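Local coordinates for SusD superfamily protein (Bacteroides vulgatus, PDB 3MYV), which probably binds polysaccharide at the outer membrane of the bacterium as a member of the SusD family, at residues A[163-168]-A[201-206]; A[131-136]-A[423-428]. All coordinates share one frame; numbering follows the deposited sequence.

Contact 1 of 2, residues A[163-168]-A[201-206]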
loop_
_atom_site.group_PDB
_atom_site.type_symbol
_atom_site.label_atom_id
_atom_site.label_comp_id
_atom_site.label_asym_id
_atom_site.label_seq_id
_atom_site.Cartn_x
_atom_site.Cartn_y
_atom_site.Cartn_z
ATOM N N ALA A 163 17.776 -4.623 1.265
ATOM C CA ALA A 163 16.813 -3.585 0.848
ATOM C C ALA A 163 16.191 -2.869 2.051
ATOM O O ALA A 163 16.135 -1.632 2.096
ATOM C CB ALA A 163 15.771 -4.176 -0.020
ATOM N N TYR A 164 15.747 -3.639 3.036
ATOM C CA TYR A 164 15.235 -3.038 4.285
ATOM C C TYR A 164 16.244 -2.143 4.999
ATOM O O TYR A 164 15.890 -1.040 5.470
ATOM C CB TYR A 164 14.699 -4.120 5.247
ATOM C CG TYR A 164 13.241 -4.498 5.002
ATOM C CD1 TYR A 164 12.194 -3.797 5.618
ATOM C CD2 TYR A 164 12.909 -5.566 4.163
ATOM C CE1 TYR A 164 10.872 -4.136 5.384
ATOM C CE2 TYR A 164 11.590 -5.925 3.943
ATOM C CZ TYR A 164 10.579 -5.208 4.560
ATOM O OH TYR A 164 9.279 -5.601 4.352
ATOM N N ASP A 165 17.494 -2.596 5.101
ATOM C CA ASP A 165 18.535 -1.779 5.726
ATOM C C ASP A 165 18.595 -0.391 5.069
ATOM O O ASP A 165 18.575 0.644 5.750
ATOM C CB ASP A 165 19.903 -2.465 5.659
ATOM C CG ASP A 165 20.004 -3.696 6.562
ATOM O OD1 ASP A 165 19.068 -4.000 7.329
ATOM O OD2 ASP A 165 21.042 -4.371 6.497
ATOM N N PHE A 166 18.604 -0.379 3.741
ATOM C CA PHE A 166 18.634 0.853 2.979
ATOM C C PHE A 166 17.352 1.688 3.103
ATOM O O PHE A 166 17.413 2.910 3.288
ATOM C CB PHE A 166 18.874 0.556 1.485
ATOM C CG PHE A 166 18.613 1.735 0.593
ATOM C CD1 PHE A 166 19.505 2.794 0.559
ATOM C CD2 PHE A 166 17.498 1.775 -0.211
ATOM C CE1 PHE A 166 19.267 3.903 -0.230
ATOM C CE2 PHE A 166 17.260 2.875 -1.039
ATOM C CZ PHE A 166 18.145 3.931 -1.048
ATOM N N ILE A 167 16.209 1.039 2.949
ATOM C CA ILE A 167 14.913 1.700 3.037
ATOM C C ILE A 167 14.737 2.409 4.388
ATOM O O ILE A 167 14.318 3.574 4.452
ATOM C CB ILE A 167 13.761 0.670 2.794
ATOM C CG1 ILE A 167 13.723 0.248 1.325
ATOM C CG2 ILE A 167 12.416 1.241 3.199
ATOM C CD1 ILE A 167 13.103 -1.187 1.099
ATOM N N ILE A 168 15.069 1.722 5.473
ATOM C CA ILE A 168 14.852 2.294 6.809
ATOM C C ILE A 168 15.781 3.492 7.078
ATOM O O ILE A 168 15.333 4.558 7.536
ATOM C CB ILE A 168 14.952 1.208 7.901
ATOM C CG1 ILE A 168 13.709 0.281 7.812
ATOM C CG2 ILE A 168 15.065 1.865 9.296
ATOM C CD1 ILE A 168 13.897 -1.116 8.437
ATOM N N LEU A 201 7.357 -2.280 11.094
ATOM C CA LEU A 201 6.479 -3.427 11.403
ATOM C C LEU A 201 6.733 -4.605 10.478
ATOM O O LEU A 201 6.893 -5.755 10.933
ATOM C CB LEU A 201 4.993 -2.991 11.333
ATOM C CG LEU A 201 3.931 -4.004 11.777
ATOM C CD1 LEU A 201 3.943 -4.109 13.300
ATOM C CD2 LEU A 201 2.498 -3.653 11.258
ATOM N N TYR A 202 6.808 -4.323 9.178
ATOM C CA TYR A 202 7.164 -5.331 8.200
ATOM C C TYR A 202 8.552 -5.930 8.466
ATOM O O TYR A 202 8.800 -7.077 8.125
ATOM C CB TYR A 202 7.144 -4.770 6.792
ATOM C CG TYR A 202 5.800 -4.751 6.075
ATOM C CD1 TYR A 202 4.735 -4.000 6.553
ATOM C CD2 TYR A 202 5.634 -5.436 4.882
ATOM C CE1 TYR A 202 3.532 -3.965 5.879
ATOM C CE2 TYR A 202 4.445 -5.380 4.184
ATOM C CZ TYR A 202 3.406 -4.647 4.688
ATOM O OH TYR A 202 2.223 -4.621 4.012
ATOM N N HIS A 203 9.447 -5.124 9.045
ATOM C CA HIS A 203 10.803 -5.547 9.383
ATOM C C HIS A 203 10.932 -6.253 10.757
ATOM O O HIS A 203 12.039 -6.638 11.164
ATOM C CB HIS A 203 11.732 -4.335 9.311
ATOM C CG HIS A 203 13.192 -4.683 9.211
ATOM N ND1 HIS A 203 14.132 -4.204 10.105
ATOM C CD2 HIS A 203 13.871 -5.434 8.315
ATOM C CE1 HIS A 203 15.327 -4.664 9.765
ATOM N NE2 HIS A 203 15.198 -5.409 8.678
ATOM N N ASP A 204 9.805 -6.483 11.434
ATOM C CA ASP A 204 9.759 -7.071 12.792
ATOM C C ASP A 204 10.407 -6.197 13.869
ATOM O O ASP A 204 10.767 -6.698 14.944
ATOM C CB ASP A 204 10.406 -8.484 12.823
ATOM C CG ASP A 204 9.512 -9.548 13.474
ATOM O OD1 ASP A 204 8.421 -9.238 14.008
ATOM O OD2 ASP A 204 9.903 -10.733 13.442
ATOM N N ASP A 205 10.564 -4.904 13.608
ATOM C CA ASP A 205 11.085 -3.977 14.602
ATOM C C ASP A 205 9.859 -3.472 15.385
ATOM O O ASP A 205 9.468 -2.320 15.282
ATOM C CB ASP A 205 11.809 -2.790 13.956
ATOM C CG ASP A 205 13.072 -3.164 13.217
ATOM O OD1 ASP A 205 13.877 -4.009 13.697
ATOM O OD2 ASP A 205 13.269 -2.566 12.130
ATOM N N ASN A 206 9.263 -4.345 16.183
ATOM C CA ASN A 206 8.005 -4.029 16.847
ATOM C C ASN A 206 8.087 -2.870 17.828
ATOM O O ASN A 206 7.194 -2.054 17.855
ATOM C CB ASN A 206 7.434 -5.286 17.511
ATOM C CG ASN A 206 7.096 -6.344 16.478
ATOM O OD1 ASN A 206 7.595 -7.465 16.520
ATOM N ND2 ASN A 206 6.304 -5.954 15.502
HETATM O O HOH W 1 17.529 -6.246 7.328
#
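The rings of Tyr164 and His203 lie side by side, close to parallel (19°) but slid apart, centroids 5.1 Å, so that they barely overlap. The two side chains run past each other in opposite directions, and the closest approach is His203 CD2 to Tyr164 CB, 3.4 Å. With CG anti to the backbone N (chi1 -162°), His203 directs its ring toward helix 160-177, where Ile168 CD1 lies over one face of the imidazole, a CH-pi contact 3.9 Å from the ring centroid. At its far end Tyr164 brings OH to within 3.3 Å of Tyr202 CB.

Polar contacts hold the imidazole at both nitrogens. His203 ND1 donates to Asp205 OD2 at 2.7 Å, nearly straight at 168°, with the oxygen in the ring plane. On the other nitrogen a water bridges His203 NE2 (2.8 Å) and Asp165 OD1, the only polar link across the segments. With a partner at each nitrogen, rotation of the ring is probably restricted.

Tyr132 meets both the Tyr164 and His203 rings. The arrangement is helix-to-helix-end packing: helix 160-177 packs against the C-terminal end of helix 189-202, through Tyr202 and His203, just before the Schellman motif at Asp204, within the helical, TPR-like part of the SusD fold.

Contact 2 of 2, residues A[131-136]-A[423-428]; sequences PYTKDK and VDWDFY
A type I beta turn from Asp424 to Phe427, with an Asx turn at its start, presents Trp425 to the short, weakly bonded helix at 132-135. Inside the turn, Asp424 OD1 accepts from Asp426 N at 2.8 Å. Trp425 CG sits between its backbone N and carbonyl carbon (chi1 64°), and one face of the indole is covered by Lys134. The lysine lies over that face from its root outward: CA stands above the six-membered ring, 3.7 Å from its centroid and 12° off the normal, while CG is over the middle of the indole. Beyond CG the chain is extended and carries NZ past the ring to the turn's backbone, where it donates to Trp425 O at 2.7 Å, tilted 33° from the carbonyl plane. A salt bridge, with only a weak hydrogen bond in it, joins Lys134 NZ to Asp426 OD1 at 3.3 Å, and a water spans the same two atoms. Pro131 CD and Trp425 CB touch more loosely, at 4.2 Å. An alanine in place of Trp425 would probably open a gap beside Lys134, leaving its aliphatic chain without the flat surface it lies on. Thr133 OG1, 3.9 Å from Trp425 CZ3, bonds to Arg403 O at the end of helix 397-403. The turn itself follows strand 422-423, whose Val423 pairs through the backbone with Ile408 of strand 408-409.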
loop_
_atom_site.group_PDB
_atom_site.type_symbol
_atom_site.label_atom_id
_atom_site.label_comp_id
_atom_site.label_asym_id
_atom_site.label_seq_id
_atom_site.Cartn_x
_atom_site.Cartn_y
_atom_site.Cartn_z
ATOM N N PRO A 131 8.583 -12.404 2.132
ATOM C CA PRO A 131 8.475 -11.514 3.294
ATOM C C PRO A 131 9.713 -11.549 4.165
ATOM O O PRO A 131 10.254 -12.629 4.460
ATOM C CB PRO A 131 7.268 -12.092 4.069
ATOM C CG PRO A 131 6.470 -12.766 3.030
ATOM C CD PRO A 131 7.446 -13.344 2.069
ATOM N N TYR A 132 10.159 -10.370 4.585
ATOM C CA TYR A 132 11.299 -10.300 5.492
ATOM C C TYR A 132 11.172 -11.265 6.648
ATOM O O TYR A 132 12.155 -11.930 7.028
ATOM C CB TYR A 132 11.500 -8.882 6.039
ATOM C CG TYR A 132 12.633 -8.827 7.038
ATOM C CD1 TYR A 132 13.933 -8.671 6.614
ATOM C CD2 TYR A 132 12.402 -8.994 8.410
ATOM C CE1 TYR A 132 14.970 -8.635 7.498
ATOM C CE2 TYR A 132 13.444 -8.974 9.306
ATOM C CZ TYR A 132 14.730 -8.792 8.848
ATOM O OH TYR A 132 15.786 -8.784 9.729
ATOM N N THR A 133 9.964 -11.331 7.220
ATOM C CA THR A 133 9.724 -12.125 8.416
ATOM C C THR A 133 9.806 -13.626 8.158
ATOM O O THR A 133 9.929 -14.379 9.096
ATOM C CB THR A 133 8.358 -11.760 9.063
ATOM O OG1 THR A 133 7.365 -11.644 8.040
ATOM C CG2 THR A 133 8.475 -10.433 9.787
ATOM N N LYS A 134 9.812 -14.080 6.906
ATOM C CA LYS A 134 10.005 -15.531 6.641
ATOM C C LYS A 134 11.370 -16.069 7.095
ATOM O O LYS A 134 11.483 -17.183 7.635
ATOM C CB LYS A 134 9.806 -15.863 5.153
ATOM C CG LYS A 134 9.881 -17.362 4.854
ATOM C CD LYS A 134 9.683 -17.645 3.388
ATOM C CE LYS A 134 9.604 -19.134 3.149
ATOM N NZ LYS A 134 9.552 -19.424 1.681
ATOM N N ASP A 135 12.396 -15.256 6.904
ATOM C CA ASP A 135 13.759 -15.751 6.878
ATOM C C ASP A 135 14.782 -14.660 7.162
ATOM O O ASP A 135 15.916 -14.715 6.666
ATOM C CB ASP A 135 14.007 -16.356 5.494
ATOM C CG ASP A 135 13.944 -15.317 4.379
ATOM O OD1 ASP A 135 13.619 -14.143 4.653
ATOM O OD2 ASP A 135 14.257 -15.688 3.224
ATOM N N LYS A 136 14.395 -13.675 7.966
ATOM C CA LYS A 136 15.234 -12.518 8.255
ATOM C C LYS A 136 15.787 -11.887 6.977
ATOM O O LYS A 136 16.939 -11.445 6.929
ATOM C CB LYS A 136 16.361 -12.894 9.238
ATOM C CG LYS A 136 15.880 -13.233 10.661
ATOM C CD LYS A 136 15.592 -11.969 11.447
ATOM C CE LYS A 136 15.035 -12.223 12.857
ATOM N NZ LYS A 136 14.157 -11.067 13.283
ATOM N N VAL A 423 -2.780 -20.056 0.230
ATOM C CA VAL A 423 -1.556 -19.340 -0.152
ATOM C C VAL A 423 -0.799 -18.965 1.115
ATOM O O VAL A 423 -1.374 -18.398 2.054
ATOM C CB VAL A 423 -1.875 -18.090 -0.972
ATOM C CG1 VAL A 423 -0.617 -17.214 -1.152
ATOM C CG2 VAL A 423 -2.491 -18.506 -2.324
ATOM N N ASP A 424 0.489 -19.293 1.159
ATOM C CA ASP A 424 1.322 -18.911 2.285
ATOM C C ASP A 424 2.681 -18.537 1.740
ATOM O O ASP A 424 2.865 -18.516 0.525
ATOM C CB ASP A 424 1.393 -20.036 3.332
ATOM C CG ASP A 424 2.112 -21.250 2.864
ATOM O OD1 ASP A 424 2.848 -21.221 1.851
ATOM O OD2 ASP A 424 1.940 -22.268 3.562
ATOM N N TRP A 425 3.636 -18.258 2.613
ATOM C CA TRP A 425 4.922 -17.751 2.156
ATOM C C TRP A 425 5.853 -18.818 1.538
ATOM O O TRP A 425 6.999 -18.524 1.198
ATOM C CB TRP A 425 5.588 -16.913 3.243
ATOM C CG TRP A 425 5.981 -17.588 4.506
ATOM C CD1 TRP A 425 6.246 -18.915 4.682
ATOM C CD2 TRP A 425 6.218 -16.958 5.781
ATOM N NE1 TRP A 425 6.602 -19.159 5.995
ATOM C CE2 TRP A 425 6.615 -17.973 6.684
ATOM C CE3 TRP A 425 6.171 -15.638 6.236
ATOM C CZ2 TRP A 425 6.912 -17.712 8.028
ATOM C CZ3 TRP A 425 6.469 -15.376 7.584
ATOM C CH2 TRP A 425 6.832 -16.404 8.456
ATOM N N ASP A 426 5.377 -20.054 1.437
ATOM C CA ASP A 426 6.115 -21.130 0.751
ATOM C C ASP A 426 5.610 -21.314 -0.671
ATOM O O ASP A 426 6.202 -22.070 -1.441
ATOM C CB ASP A 426 5.969 -22.447 1.500
ATOM C CG ASP A 426 6.648 -22.431 2.863
ATOM O OD1 ASP A 426 7.673 -21.762 3.028
ATOM O OD2 ASP A 426 6.151 -23.127 3.755
ATOM N N PHE A 427 4.518 -20.635 -1.023
ATOM C CA PHE A 427 3.977 -20.688 -2.384
ATOM C C PHE A 427 4.852 -19.887 -3.326
ATOM O O PHE A 427 5.089 -18.706 -3.092
ATOM C CB PHE A 427 2.576 -20.087 -2.393
ATOM C CG PHE A 427 1.866 -20.190 -3.711
ATOM C CD1 PHE A 427 1.926 -21.346 -4.479
ATOM C CD2 PHE A 427 1.049 -19.154 -4.139
ATOM C CE1 PHE A 427 1.232 -21.437 -5.679
ATOM C CE2 PHE A 427 0.355 -19.250 -5.302
ATOM C CZ PHE A 427 0.438 -20.391 -6.078
ATOM N N TYR A 428 5.325 -20.513 -4.404
ATOM C CA TYR A 428 6.372 -19.885 -5.216
ATOM C C TYR A 428 5.881 -18.616 -5.890
ATOM O O TYR A 428 6.689 -17.735 -6.228
ATOM C CB TYR A 428 6.997 -20.864 -6.214
ATOM C CG TYR A 428 6.227 -21.122 -7.500
ATOM C CD1 TYR A 428 5.178 -22.029 -7.544
ATOM C CD2 TYR A 428 6.586 -20.495 -8.676
ATOM C CE1 TYR A 428 4.492 -22.283 -8.715
ATOM C CE2 TYR A 428 5.925 -20.742 -9.852
ATOM C CZ TYR A 428 4.868 -21.637 -9.870
ATOM O OH TYR A 428 4.192 -21.873 -11.043
HETATM O O HOH W 2 9.812 -22.218 1.172
#

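The centres of contacts 1 and 2 lie about 15 Å apart, and the segment 131-136 joins them. Tyr132 CB packs on Tyr164 CE2 at 3.6 Å, its CE2 lies 3.3 Å from His203 O, and Thr133 CG2 approaches Tyr202 O. The short helix 132-135 therefore has contact 1 on one flank and the 423-428 turn on another. Along the chain the order is 131-136, 163-168, 201-206, 423-428, so contact 1 closes a short helical excursion within the much longer span that contact 2 bridges. Together they tie the helices 160-177 and 189-202 to a loop from the C-terminal part of the chain, joining distant parts of the SusD fold.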